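Local coordinates for protein glycosyl hydrolase, family 38 (Enterococcus faecalis, PDB 5KBP) that probably hydrolyses alpha-mannosidic linkages of carbohydrates, as a metal-dependent alpha-mannosidase of glycoside hydrolase family 38, at residues A[675-680]-A[743-748]; A[543-548]-A[558-563]; A[680-685]-A[726-731]; A[731-736]-A[775-780]. One frame throughout, in Å; residues are numbered along the deposited sequence.

The four contacts belong to two antiparallel sheets that face each other in the C-terminal beta region. Contacts 1 and 2 lie in one sheet, where strand 672-679 pairs with both 745-753 and 555-566; their centres are about 10 Å apart. Contact 4 pairs 727-732 with 772-783 in the opposing sheet. Contact 3, its centre about 9 Å from that of contact 1, packs the loop after strand 672-679 on strand 727-732 and spans the two sheets. Along the chain contact 2 closes first, contact 3 is nested within the loop closed by contact 1, and contacts 1 and 4 alternate. Phe678 on Tyr778 and Leu559 on Leu780 join the sheets through an apolar interior, away from the calcium site.

Contact 1: A[675-680]-A[743-748]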
# COMPACT_ATOMS: atom_id res chain seq x y z
N ARG A 675 -3.42 7.66 28.79
CA ARG A 675 -3.76 6.37 29.38
C ARG A 675 -5.09 6.48 30.12
O ARG A 675 -5.58 7.57 30.41
CB ARG A 675 -2.67 5.88 30.35
CG ARG A 675 -1.25 6.22 29.93
CD ARG A 675 -0.37 6.44 31.15
NE ARG A 675 0.12 5.18 31.71
CZ ARG A 675 0.68 5.08 32.92
NH1 ARG A 675 0.79 6.16 33.69
NH2 ARG A 675 1.11 3.91 33.36
N VAL A 676 -5.66 5.32 30.42
CA VAL A 676 -6.87 5.21 31.24
C VAL A 676 -6.52 4.40 32.48
O VAL A 676 -5.80 3.39 32.40
CB VAL A 676 -8.04 4.58 30.46
CG1 VAL A 676 -7.65 3.22 29.89
CG2 VAL A 676 -9.28 4.47 31.33
N LEU A 677 -7.01 4.84 33.63
CA LEU A 677 -6.62 4.28 34.92
C LEU A 677 -7.77 3.49 35.53
O LEU A 677 -8.94 3.86 35.40
CB LEU A 677 -6.19 5.40 35.88
CG LEU A 677 -4.71 5.81 35.90
CD1 LEU A 677 -4.17 6.07 34.50
CD2 LEU A 677 -4.52 7.04 36.78
N PHE A 678 -7.41 2.39 36.20
CA PHE A 678 -8.38 1.54 36.90
C PHE A 678 -7.82 1.15 38.26
O PHE A 678 -7.17 0.11 38.40
CB PHE A 678 -8.73 0.30 36.08
CG PHE A 678 -9.46 0.59 34.81
CD1 PHE A 678 -10.83 0.81 34.82
CD2 PHE A 678 -8.79 0.62 33.60
CE1 PHE A 678 -11.51 1.07 33.65
CE2 PHE A 678 -9.47 0.89 32.42
CZ PHE A 678 -10.83 1.11 32.45
N PRO A 679 -8.03 1.98 39.28
CA PRO A 679 -7.57 1.63 40.63
C PRO A 679 -8.30 0.40 41.15
O PRO A 679 -9.52 0.42 41.35
CB PRO A 679 -7.89 2.88 41.45
CG PRO A 679 -7.99 3.98 40.45
CD PRO A 679 -8.57 3.35 39.23
N THR A 680 -7.55 -0.68 41.38
CA THR A 680 -8.13 -1.91 41.89
C THR A 680 -8.34 -1.87 43.40
O THR A 680 -9.20 -2.60 43.91
CB THR A 680 -7.24 -3.11 41.53
OG1 THR A 680 -5.97 -2.97 42.17
CG2 THR A 680 -7.05 -3.19 40.02
N ASP A 743 0.07 1.40 43.76
CA ASP A 743 -1.14 1.27 44.56
C ASP A 743 -2.15 0.31 43.94
O ASP A 743 -3.34 0.36 44.29
CB ASP A 743 -1.77 2.64 44.80
CG ASP A 743 -2.02 3.41 43.51
OD1 ASP A 743 -2.67 2.86 42.60
OD2 ASP A 743 -1.54 4.56 43.40
N GLY A 744 -1.71 -0.56 43.03
CA GLY A 744 -2.60 -1.51 42.39
C GLY A 744 -3.39 -0.97 41.22
O GLY A 744 -4.24 -1.68 40.69
N THR A 745 -3.13 0.27 40.80
CA THR A 745 -3.86 0.85 39.68
C THR A 745 -3.41 0.24 38.37
O THR A 745 -2.21 0.26 38.04
CB THR A 745 -3.67 2.36 39.66
OG1 THR A 745 -4.26 2.94 40.83
CG2 THR A 745 -4.33 2.96 38.42
N ILE A 746 -4.35 -0.31 37.61
CA ILE A 746 -4.07 -0.78 36.26
C ILE A 746 -4.20 0.41 35.31
O ILE A 746 -5.26 1.03 35.21
CB ILE A 746 -5.02 -1.91 35.85
CG1 ILE A 746 -4.95 -3.06 36.85
CG2 ILE A 746 -4.68 -2.40 34.45
CD1 ILE A 746 -5.89 -4.20 36.53
N ALA A 747 -3.11 0.74 34.62
CA ALA A 747 -3.08 1.84 33.67
C ALA A 747 -2.86 1.26 32.28
O ALA A 747 -1.79 0.71 31.99
CB ALA A 747 -1.98 2.84 34.03
N VAL A 748 -3.87 1.38 31.42
CA VAL A 748 -3.79 0.92 30.04
C VAL A 748 -3.48 2.11 29.16
O VAL A 748 -4.20 3.12 29.18
CB VAL A 748 -5.10 0.23 29.60
CG1 VAL A 748 -5.04 -0.12 28.12
CG2 VAL A 748 -5.35 -1.02 30.44
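Gly744 opens the contact by offering its carbonyl O to Thr680 OG1 at 2.6 Å; the hydroxyl stands 40° out of the carbonyl plane. A chi1 of 63° turns OG1 to this carbonyl. Next, Thr745 lays CG2 against Leu677 CG (3.8 Å) and OG1 beside the Pro679 ring. Ile746 exchanges two backbone bonds with Phe678. The bond from Phe678 N to Ile746 O is short (2.7 Å) but bent, at 137°, and the same oxygen lies near the plane of the Phe678 ring, at its edge. Ile746 CG1 meets Thr680 CG2 at 3.8 Å, the two side chains crossing at about a right angle. Ala747 places CB over one face of the Arg675 guanidinium, 3.3 Å from NH2, while the charged end is held by salt bridges to Glu563 and Glu739. Val748 closes the register through paired backbone bonds with Val676, and Val676 CG1 rests 3.9 Å from Val748 CB. These antiparallel strands alternate their faces: Val676, Phe678, Ile746 and Val748 point together toward the opposing sheet, where Ile730 of strand 727-732 packs on the last three, whereas Leu677 and Ala747 point the other way. Strand 555-566 flanks 672-679 on its other edge.

Contact 2: A[543-548]-A[558-563]; sequences GSLTIA and KLLTFE. With SO4 (sulfate ion), chain K.
A G1 beta bulge interrupts the hairpin of strands 545-549 and 555-566, with Lys558 and Leu559 both facing Leu545. Two backbone bonds define the antiparallel pair: Leu545 N reaches Leu559 O at 2.8 Å, and Leu559 N returns to Leu545 O at 3.1 Å. Positive backbone angles at Lys558 (phi 60°) fit the first bulge position. Ser544 CB packs beside Lys558 CA at 3.7 Å. Farther along, Leu559 CD1 abuts Ile547 CG1 at 3.6 Å, their side chains crossing at about a right angle, while Leu545 CG meets Leu560 CB at 3.9 Å. Within the turning strand, Thr561 OG1 donates to Lys558 O over 2.9 Å from above the carbonyl plane, bridging the corner. The extended Lys558 side chain leads away from the hairpin, and its NZ bonds O4 of a sulfate, probably from the crystallisation liquor, at 2.9 Å. A second bulge follows, Leu560 and Thr561 facing Leu677 of strand 672-679. Strand 535-539 borders 545-549, and the leucine and isoleucine side chains pack on strands 659-667, 641-653 and 772-783 of the opposing sheet.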
# COMPACT_ATOMS: atom_id res chain seq x y z
N GLY A 543 -16.73 12.09 36.24
CA GLY A 543 -16.59 11.26 35.07
C GLY A 543 -16.05 9.88 35.36
O GLY A 543 -16.11 9.00 34.49
N SER A 544 -15.53 9.67 36.57
CA SER A 544 -15.05 8.37 37.00
C SER A 544 -16.22 7.47 37.37
O SER A 544 -17.36 7.92 37.54
CB SER A 544 -14.08 8.52 38.17
OG SER A 544 -14.68 9.24 39.23
N LEU A 545 -15.93 6.18 37.51
CA LEU A 545 -16.94 5.17 37.80
C LEU A 545 -16.77 4.63 39.21
O LEU A 545 -15.65 4.41 39.67
CB LEU A 545 -16.87 4.02 36.80
CG LEU A 545 -16.90 4.39 35.31
CD1 LEU A 545 -16.94 3.13 34.46
CD2 LEU A 545 -18.09 5.28 35.00
N THR A 546 -17.90 4.43 39.89
CA THR A 546 -17.94 3.74 41.18
C THR A 546 -18.81 2.50 41.00
O THR A 546 -20.03 2.61 40.87
CB THR A 546 -18.48 4.65 42.28
OG1 THR A 546 -17.57 5.73 42.50
CG2 THR A 546 -18.66 3.86 43.58
N ILE A 547 -18.18 1.33 41.00
CA ILE A 547 -18.85 0.07 40.71
C ILE A 547 -18.99 -0.73 42.00
O ILE A 547 -18.09 -0.71 42.85
CB ILE A 547 -18.10 -0.74 39.64
CG1 ILE A 547 -17.56 0.18 38.55
CG2 ILE A 547 -19.00 -1.80 39.04
CD1 ILE A 547 -18.63 0.89 37.76
N ALA A 548 -20.11 -1.43 42.14
CA ALA A 548 -20.36 -2.31 43.28
C ALA A 548 -20.64 -3.71 42.75
O ALA A 548 -21.59 -3.91 41.99
CB ALA A 548 -21.53 -1.81 44.12
N LYS A 558 -13.14 5.61 41.44
CA LYS A 558 -12.21 6.35 40.59
C LYS A 558 -11.79 5.56 39.35
O LYS A 558 -10.71 5.78 38.80
CB LYS A 558 -10.97 6.80 41.38
CG LYS A 558 -11.29 7.70 42.55
CD LYS A 558 -10.04 8.08 43.32
CE LYS A 558 -10.37 8.97 44.50
NZ LYS A 558 -9.17 9.36 45.28
N LEU A 559 -12.64 4.64 38.90
CA LEU A 559 -12.35 3.88 37.69
C LEU A 559 -12.61 4.73 36.45
O LEU A 559 -13.41 5.67 36.48
CB LEU A 559 -13.20 2.61 37.65
CG LEU A 559 -12.97 1.62 38.79
CD1 LEU A 559 -13.98 0.47 38.72
CD2 LEU A 559 -11.55 1.09 38.76
N LEU A 560 -11.93 4.38 35.36
CA LEU A 560 -12.03 5.10 34.09
C LEU A 560 -11.58 6.55 34.24
O LEU A 560 -12.29 7.49 33.88
CB LEU A 560 -13.44 5.01 33.51
CG LEU A 560 -13.62 5.35 32.03
CD1 LEU A 560 -12.98 4.27 31.16
CD2 LEU A 560 -15.09 5.53 31.68
N THR A 561 -10.38 6.73 34.80
CA THR A 561 -9.76 8.04 34.92
C THR A 561 -8.67 8.17 33.87
O THR A 561 -7.84 7.27 33.71
CB THR A 561 -9.17 8.24 36.32
OG1 THR A 561 -10.22 8.26 37.29
CG2 THR A 561 -8.39 9.55 36.40
N PHE A 562 -8.68 9.28 33.14
CA PHE A 562 -7.75 9.51 32.05
C PHE A 562 -6.58 10.37 32.52
O PHE A 562 -6.75 11.30 33.31
CB PHE A 562 -8.45 10.18 30.86
CG PHE A 562 -9.53 9.33 30.26
CD1 PHE A 562 -9.21 8.30 29.39
CD2 PHE A 562 -10.86 9.55 30.57
CE1 PHE A 562 -10.20 7.51 28.83
CE2 PHE A 562 -11.86 8.76 30.01
CZ PHE A 562 -11.52 7.74 29.15
N GLU A 563 -5.39 10.04 32.01
CA GLU A 563 -4.15 10.70 32.42
C GLU A 563 -3.29 10.94 31.20
O GLU A 563 -3.01 10.00 30.45
CB GLU A 563 -3.39 9.86 33.45
CG GLU A 563 -2.05 10.43 33.87
CD GLU A 563 -1.13 9.38 34.45
OE1 GLU A 563 -0.50 8.64 33.66
OE2 GLU A 563 -1.04 9.28 35.69
S SO4 K . -10.83 9.06 48.50
O1 SO4 K . -11.27 7.82 47.86
O2 SO4 K . -11.62 10.17 47.98
O3 SO4 K . -11.02 8.96 49.94
O4 SO4 K . -9.42 9.28 48.21

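Contact 3: A[680-685]-A[726-731]; sequences TGMVTE and KGVTIF
Met682 and Lys726 slide past each other in opposite directions. The polar approach is that of Lys726 NZ to Met682 SD, at 3.7 Å, a pair to which no hydrogen bond is assigned; the ammonium group separately makes a salt bridge with Asp723. A chi4 of 52° bends the end of the lysine chain and sets NZ there, after an otherwise extended run from CG. Lys726 CG also lies 4.1 Å from the sulfur. The apolar contacts centre on the methyl end of Met682. Its CE touches Gly727 CA at 3.6 Å, a backbone surface without a side chain, and approaches Val728 CG2 at 4.2 Å. Extension beyond CG, with chi2 -166°, brings SD to strand 727-732. Thr680 adds its methyl alone: CG2 faces Val728 CB at 4.1 Å. Val721 of the adjoining strand 718-722 touches both Thr680 and Met682, so the loop residues rest on two neighbouring strands. The chemistry is therefore mainly apolar packing: the sheet joins the 680-685 loop through methyl, methylene and sulfur surfaces, and the positive charge of Lys726 is balanced outside the pair, which probably limits its electrostatic pull on the thioether.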
# COMPACT_ATOMS: atom_id res chain seq x y z
N THR A 680 -7.55 -0.68 41.38
CA THR A 680 -8.13 -1.91 41.89
C THR A 680 -8.34 -1.87 43.40
O THR A 680 -9.20 -2.60 43.91
CB THR A 680 -7.24 -3.11 41.53
OG1 THR A 680 -5.97 -2.97 42.17
CG2 THR A 680 -7.05 -3.19 40.02
N GLY A 681 -7.57 -1.06 44.12
CA GLY A 681 -7.72 -0.95 45.56
C GLY A 681 -6.99 -2.01 46.36
O GLY A 681 -7.17 -2.07 47.58
N MET A 682 -6.17 -2.83 45.72
CA MET A 682 -5.43 -3.88 46.41
C MET A 682 -3.99 -3.89 45.92
O MET A 682 -3.74 -3.86 44.71
CB MET A 682 -6.08 -5.25 46.20
CG MET A 682 -6.71 -5.43 44.83
SD MET A 682 -7.79 -6.88 44.77
CE MET A 682 -8.59 -6.62 43.19
N VAL A 683 -3.05 -3.93 46.86
CA VAL A 683 -1.62 -3.97 46.56
C VAL A 683 -1.16 -5.41 46.73
O VAL A 683 -1.04 -5.91 47.86
CB VAL A 683 -0.83 -3.01 47.47
CG1 VAL A 683 0.66 -3.14 47.19
CG2 VAL A 683 -1.29 -1.58 47.26
N THR A 684 -0.90 -6.08 45.62
CA THR A 684 -0.50 -7.48 45.62
C THR A 684 0.96 -7.62 45.20
O THR A 684 1.59 -6.68 44.73
CB THR A 684 -1.40 -8.30 44.68
OG1 THR A 684 -1.23 -7.83 43.33
CG2 THR A 684 -2.86 -8.16 45.08
N GLU A 685 1.49 -8.83 45.39
CA GLU A 685 2.85 -9.12 44.97
C GLU A 685 2.95 -9.33 43.47
O GLU A 685 3.96 -8.98 42.86
CB GLU A 685 3.39 -10.34 45.71
N LYS A 726 -11.25 -10.93 45.86
CA LYS A 726 -11.79 -10.10 44.78
C LYS A 726 -10.75 -9.94 43.69
O LYS A 726 -9.57 -10.25 43.86
CB LYS A 726 -12.24 -8.74 45.31
CG LYS A 726 -11.34 -8.19 46.40
CD LYS A 726 -11.65 -6.73 46.70
CE LYS A 726 -11.02 -6.30 48.02
NZ LYS A 726 -9.56 -6.61 48.06
N GLY A 727 -11.20 -9.44 42.54
CA GLY A 727 -10.31 -9.24 41.41
C GLY A 727 -10.95 -8.37 40.35
O GLY A 727 -12.18 -8.29 40.24
N VAL A 728 -10.09 -7.74 39.56
CA VAL A 728 -10.50 -6.87 38.46
C VAL A 728 -9.78 -7.31 37.20
O VAL A 728 -8.55 -7.49 37.21
CB VAL A 728 -10.21 -5.39 38.76
CG1 VAL A 728 -10.64 -4.51 37.59
CG2 VAL A 728 -10.90 -4.95 40.04
N THR A 729 -10.53 -7.48 36.11
CA THR A 729 -9.97 -7.80 34.81
C THR A 729 -10.28 -6.68 33.83
O THR A 729 -11.43 -6.22 33.75
CB THR A 729 -10.52 -9.13 34.27
OG1 THR A 729 -10.17 -10.20 35.16
CG2 THR A 729 -9.95 -9.42 32.89
N ILE A 730 -9.26 -6.22 33.10
CA ILE A 730 -9.40 -5.17 32.11
C ILE A 730 -9.00 -5.75 30.76
O ILE A 730 -7.84 -6.14 30.57
CB ILE A 730 -8.53 -3.95 32.44
CG1 ILE A 730 -8.87 -3.42 33.84
CG2 ILE A 730 -8.72 -2.86 31.40
CD1 ILE A 730 -10.29 -2.94 33.99
N PHE A 731 -9.96 -5.82 29.83
CA PHE A 731 -9.69 -6.32 28.50
C PHE A 731 -9.71 -5.18 27.49
O PHE A 731 -10.23 -4.09 27.77
CB PHE A 731 -10.69 -7.42 28.09
CG PHE A 731 -12.13 -7.02 28.21
CD1 PHE A 731 -12.82 -7.21 29.40
CD2 PHE A 731 -12.81 -6.47 27.13
CE1 PHE A 731 -14.15 -6.86 29.51
CE2 PHE A 731 -14.14 -6.11 27.24
CZ PHE A 731 -14.81 -6.31 28.43

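Contact 4: A[731-736]-A[775-780]; sequences FNEGLN and TFKYGL
Phe731 lays its ring over Gly779, whose CA stands 3.7 Å from the ring centroid and 22° off the normal, a CH-pi contact displaced toward the rim. With chi1 at 54°, Phe731 CG lies between the backbone N and carbonyl carbon, and Gly779, having no side chain, lets its CA lie against the ring. The same residues form the antiparallel hydrogen-bonded pair, Phe731 N to Gly779 O at 3.1 Å and Gly779 N to Phe731 O at 2.8 Å. Asn732 and Tyr778 follow as a non-hydrogen-bonded pair, beyond which Glu733 N makes a weak bond to Lys777 O. Glu733 OE1 touches Lys777 CD at 3.7 Å, but the charged groups are not in contact. Leu735 places CD2 against Phe776 CD1 at 3.8 Å and CD1 near Tyr778 CD1 at 4.0 Å. An Asx motif holds the backbone of Leu735: its N bonds Asn732 OD1 at 2.8 Å. Farther out, the OH of Tyr778 bonds Thr663 and its ring meets Phe661. Backbone bonds of Phe776 with Thr663 and Tyr778 with Phe661 place strand 659-667 on the other edge of 772-783, while Val304 of helix 304-332 and Leu750 of strand 745-753 both touch Leu735 and Phe776.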
# COMPACT_ATOMS: atom_id res chain seq x y z
N PHE A 731 -9.96 -5.82 29.83
CA PHE A 731 -9.69 -6.32 28.50
C PHE A 731 -9.71 -5.18 27.49
O PHE A 731 -10.23 -4.09 27.77
CB PHE A 731 -10.69 -7.42 28.09
CG PHE A 731 -12.13 -7.02 28.21
CD1 PHE A 731 -12.82 -7.21 29.40
CD2 PHE A 731 -12.81 -6.47 27.13
CE1 PHE A 731 -14.15 -6.86 29.51
CE2 PHE A 731 -14.14 -6.11 27.24
CZ PHE A 731 -14.81 -6.31 28.43
N ASN A 732 -9.14 -5.43 26.32
CA ASN A 732 -8.91 -4.38 25.34
C ASN A 732 -8.84 -5.00 23.94
O ASN A 732 -8.82 -6.22 23.78
CB ASN A 732 -7.62 -3.62 25.64
CG ASN A 732 -6.37 -4.45 25.39
OD1 ASN A 732 -5.80 -4.41 24.30
ND2 ASN A 732 -5.95 -5.21 26.40
N GLU A 733 -8.80 -4.12 22.94
CA GLU A 733 -8.63 -4.51 21.54
C GLU A 733 -7.50 -3.66 20.96
O GLU A 733 -7.73 -2.52 20.54
CB GLU A 733 -9.91 -4.33 20.74
CG GLU A 733 -11.08 -5.16 21.23
CD GLU A 733 -12.30 -5.02 20.35
OE1 GLU A 733 -12.16 -4.48 19.23
OE2 GLU A 733 -13.40 -5.44 20.76
N GLY A 734 -6.29 -4.20 20.93
CA GLY A 734 -5.16 -3.50 20.35
C GLY A 734 -4.48 -2.51 21.26
O GLY A 734 -3.61 -1.76 20.79
N LEU A 735 -4.85 -2.46 22.54
CA LEU A 735 -4.20 -1.58 23.51
C LEU A 735 -3.23 -2.45 24.31
O LEU A 735 -3.51 -2.90 25.42
CB LEU A 735 -5.24 -0.90 24.40
CG LEU A 735 -6.52 -0.43 23.71
CD1 LEU A 735 -7.46 0.23 24.71
CD2 LEU A 735 -6.21 0.50 22.55
N ASN A 736 -2.05 -2.66 23.73
CA ASN A 736 -1.15 -3.72 24.16
C ASN A 736 -0.11 -3.28 25.18
O ASN A 736 0.68 -4.12 25.63
CB ASN A 736 -0.44 -4.32 22.94
CG ASN A 736 -1.42 -4.89 21.92
OD1 ASN A 736 -1.43 -4.48 20.76
ND2 ASN A 736 -2.24 -5.83 22.36
N THR A 775 -10.49 5.55 17.97
CA THR A 775 -11.50 4.91 18.81
C THR A 775 -10.85 3.73 19.51
O THR A 775 -10.36 2.81 18.86
CB THR A 775 -12.70 4.45 17.98
OG1 THR A 775 -13.31 5.58 17.34
CG2 THR A 775 -13.72 3.76 18.87
N PHE A 776 -10.86 3.76 20.84
CA PHE A 776 -10.25 2.72 21.66
C PHE A 776 -11.36 1.90 22.32
O PHE A 776 -12.20 2.45 23.03
CB PHE A 776 -9.33 3.32 22.72
CG PHE A 776 -8.40 4.37 22.18
CD1 PHE A 776 -7.27 4.00 21.46
CD2 PHE A 776 -8.65 5.71 22.38
CE1 PHE A 776 -6.41 4.96 20.95
CE2 PHE A 776 -7.80 6.68 21.88
CZ PHE A 776 -6.67 6.30 21.17
N LYS A 777 -11.34 0.59 22.08
CA LYS A 777 -12.33 -0.33 22.62
C LYS A 777 -11.69 -1.14 23.74
O LYS A 777 -10.68 -1.82 23.52
CB LYS A 777 -12.89 -1.25 21.54
CG LYS A 777 -13.69 -0.53 20.46
CD LYS A 777 -14.26 -1.50 19.45
CE LYS A 777 -15.07 -0.78 18.38
NZ LYS A 777 -15.64 -1.73 17.39
N TYR A 778 -12.29 -1.08 24.93
CA TYR A 778 -11.79 -1.80 26.09
C TYR A 778 -12.96 -2.01 27.05
O TYR A 778 -14.06 -1.51 26.82
CB TYR A 778 -10.62 -1.05 26.75
CG TYR A 778 -10.92 0.39 27.12
CD1 TYR A 778 -10.97 1.38 26.16
CD2 TYR A 778 -11.11 0.75 28.45
CE1 TYR A 778 -11.23 2.70 26.49
CE2 TYR A 778 -11.38 2.06 28.80
CZ TYR A 778 -11.43 3.03 27.82
OH TYR A 778 -11.69 4.34 28.15
N GLY A 779 -12.72 -2.77 28.11
CA GLY A 779 -13.80 -3.09 29.03
C GLY A 779 -13.30 -3.57 30.38
O GLY A 779 -12.11 -3.78 30.59
N LEU A 780 -14.26 -3.74 31.28
CA LEU A 780 -14.00 -4.10 32.67
C LEU A 780 -14.84 -5.31 33.04
O LEU A 780 -15.98 -5.46 32.59
CB LEU A 780 -14.31 -2.92 33.60
CG LEU A 780 -14.16 -3.02 35.12
CD1 LEU A 780 -13.80 -1.66 35.70
CD2 LEU A 780 -15.43 -3.55 35.77